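Local coordinates for D-alanyl-D-alanine carboxypeptidase (Streptococcus pneumoniae R6, PDB 1XP4), which probably removes the terminal D-alanine from the peptides of cell-wall precursors, as a serine-type D-Ala-D-Ala carboxypeptidase of the S11 family, at residues T24-Y29 and Y351-L356. Numbering follows the deposited sequence.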
loop_
_atom_site.group_PDB
_atom_site.type_symbol
_atom_site.label_atom_id
_atom_site.label_comp_id
_atom_site.label_asym_id
_atom_site.label_seq_id
_atom_site.Cartn_x
_atom_site.Cartn_y
_atom_site.Cartn_z
ATOM N N THR A 24 -5.264 5.591 8.365
ATOM C CA THR A 24 -5.220 7.051 8.378
ATOM C C THR A 24 -4.031 7.657 7.649
ATOM O O THR A 24 -4.004 8.859 7.396
ATOM C CB THR A 24 -5.235 7.600 9.812
ATOM O OG1 THR A 24 -4.019 7.241 10.480
ATOM C CG2 THR A 24 -6.423 7.033 10.577
ATOM N N GLY A 25 -3.052 6.829 7.301
ATOM C CA GLY A 25 -1.883 7.336 6.609
ATOM C C GLY A 25 -0.998 8.163 7.522
ATOM O O GLY A 25 -0.132 8.913 7.055
ATOM N N LYS A 26 -1.218 8.031 8.826
ATOM C CA LYS A 26 -0.433 8.766 9.802
ATOM C C LYS A 26 0.986 8.225 9.821
ATOM O O LYS A 26 1.204 7.014 9.808
ATOM C CB LYS A 26 -1.048 8.639 11.192
ATOM C CG LYS A 26 -0.215 9.311 12.252
ATOM C CD LYS A 26 -0.722 9.030 13.655
ATOM C CE LYS A 26 0.256 9.571 14.706
ATOM N NZ LYS A 26 0.451 11.063 14.623
ATOM N N ILE A 27 1.955 9.128 9.855
ATOM C CA ILE A 27 3.357 8.732 9.866
ATOM C C ILE A 27 3.838 8.372 11.275
ATOM O O ILE A 27 3.716 9.164 12.210
ATOM C CB ILE A 27 4.232 9.857 9.272
ATOM C CG1 ILE A 27 3.822 10.094 7.814
ATOM C CG2 ILE A 27 5.701 9.499 9.398
ATOM C CD1 ILE A 27 4.458 11.304 7.167
ATOM N N LEU A 28 4.387 7.170 11.418
ATOM C CA LEU A 28 4.866 6.702 12.713
ATOM C C LEU A 28 6.390 6.760 12.844
ATOM O O LEU A 28 6.929 6.897 13.946
ATOM C CB LEU A 28 4.380 5.271 12.944
ATOM C CG LEU A 28 2.873 5.054 12.807
ATOM C CD1 LEU A 28 2.557 3.579 12.987
ATOM C CD2 LEU A 28 2.133 5.901 13.836
ATOM N N TYR A 29 7.081 6.641 11.717
ATOM C CA TYR A 29 8.532 6.683 11.700
ATOM C C TYR A 29 9.045 7.077 10.327
ATOM O O TYR A 29 8.471 6.711 9.298
ATOM C CB TYR A 29 9.128 5.327 12.054
ATOM C CG TYR A 29 10.635 5.348 12.014
ATOM C CD1 TYR A 29 11.364 5.837 13.088
ATOM C CD2 TYR A 29 11.328 4.974 10.868
ATOM C CE1 TYR A 29 12.742 5.962 13.026
ATOM C CE2 TYR A 29 12.707 5.098 10.796
ATOM C CZ TYR A 29 13.405 5.594 11.880
ATOM O OH TYR A 29 14.767 5.728 11.834
ATOM N N TYR A 351 -10.066 13.632 14.510
ATOM C CA TYR A 351 -8.970 13.618 15.471
ATOM C C TYR A 351 -8.012 14.759 15.166
ATOM O O TYR A 351 -7.336 14.759 14.134
ATOM C CB TYR A 351 -8.245 12.264 15.406
ATOM C CG TYR A 351 -6.930 12.170 16.162
ATOM C CD1 TYR A 351 -6.716 12.888 17.338
ATOM C CD2 TYR A 351 -5.915 11.321 15.719
ATOM C CE1 TYR A 351 -5.528 12.760 18.052
ATOM C CE2 TYR A 351 -4.727 11.183 16.426
ATOM C CZ TYR A 351 -4.537 11.906 17.593
ATOM O OH TYR A 351 -3.359 11.769 18.310
ATOM N N GLU A 352 -7.962 15.734 16.067
ATOM C CA GLU A 352 -7.081 16.883 15.894
ATOM C C GLU A 352 -5.698 16.499 16.424
ATOM O O GLU A 352 -5.279 16.885 17.514
ATOM C CB GLU A 352 -7.673 18.094 16.630
ATOM C CG GLU A 352 -9.166 18.272 16.317
ATOM C CD GLU A 352 -9.833 19.394 17.094
ATOM O OE1 GLU A 352 -9.720 20.567 16.675
ATOM O OE2 GLU A 352 -10.470 19.101 18.128
ATOM N N ASP A 353 -5.008 15.707 15.620
ATOM C CA ASP A 353 -3.686 15.205 15.938
ATOM C C ASP A 353 -2.678 16.346 16.110
ATOM O O ASP A 353 -2.525 17.191 15.229
ATOM C CB ASP A 353 -3.247 14.270 14.809
ATOM C CG ASP A 353 -2.036 13.442 15.162
ATOM O OD1 ASP A 353 -1.278 13.836 16.071
ATOM O OD2 ASP A 353 -1.834 12.396 14.508
ATOM N N LYS A 354 -1.996 16.360 17.252
ATOM C CA LYS A 354 -0.985 17.373 17.559
ATOM C C LYS A 354 0.372 16.696 17.789
ATOM O O LYS A 354 1.316 17.310 18.284
ATOM C CB LYS A 354 -1.384 18.146 18.818
ATOM C CG LYS A 354 -2.753 18.794 18.734
ATOM C CD LYS A 354 -3.111 19.522 20.025
ATOM C CE LYS A 354 -4.537 20.073 19.968
ATOM N NZ LYS A 354 -4.956 20.768 21.222
ATOM N N ASP A 355 0.456 15.425 17.411
ATOM C CA ASP A 355 1.664 14.629 17.583
ATOM C C ASP A 355 2.188 14.190 16.205
ATOM O O ASP A 355 2.445 13.009 15.965
ATOM C CB ASP A 355 1.316 13.409 18.437
ATOM C CG ASP A 355 2.529 12.725 19.011
ATOM O OD1 ASP A 355 3.635 12.959 18.494
ATOM O OD2 ASP A 355 2.368 11.944 19.973
ATOM N N LEU A 356 2.354 15.155 15.309
ATOM C CA LEU A 356 2.806 14.885 13.952
ATOM C C LEU A 356 4.262 14.486 13.822
ATOM O O LEU A 356 5.156 15.202 14.261
ATOM C CB LEU A 356 2.540 16.101 13.074
ATOM C CG LEU A 356 1.114 16.637 13.220
ATOM C CD1 LEU A 356 0.922 17.811 12.294
ATOM C CD2 LEU A 356 0.100 15.528 12.927
#
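K26, on the extended backbone of the 26-31 strand region, reaches across to D353 and D355 in the irregular 351-356 loop, where an inverse gamma turn centred on E352 runs into an Asx turn. The two backbones do not pair with each other; between these two segments the polar contacts all come from the K26 side chain. With CG anti to the backbone N (chi1 176°) and the next two torsions also extended, K26 stands straight out from its strand and bends just at the last bond, which swings the ammonium group onto the loop. There NZ forms a salt bridge to OD2 of D353, 2.6 Å away, meeting that oxygen on its syn side. The same NZ donates to the backbone O of D355 at 3.1 Å, arriving from above the carbonyl plane, 56° out of it. The two side chains, K26 and D353, cross at about a right angle.

In the D353 carboxylate, OD1 accepts from the backbone N of D355 at 2.7 Å, closing the Asx turn, while OD2 is also hydrogen-bonded to the hydroxyl of Y361. Together these bonds limit the rotation of the carboxylate; the Asx turn folds the loop back, consistent with the D355 carbonyl lying within reach of NZ. The D355 side chain turns its own charge elsewhere, to a salt bridge with R318.

The contact joins the peptidase domain to the C-terminal domain: strand 26-31, an outer strand of the five-stranded antiparallel sheet, meets the loop between strands 345-350 and 368-373. Backbone hydrogen bonds between G25 and I362 and between I27 and G360 continue this junction, and I316 of strand 313-318 packs against K26 and L28, while L28 and Y29 touch I274 and L270 of helix 262-277.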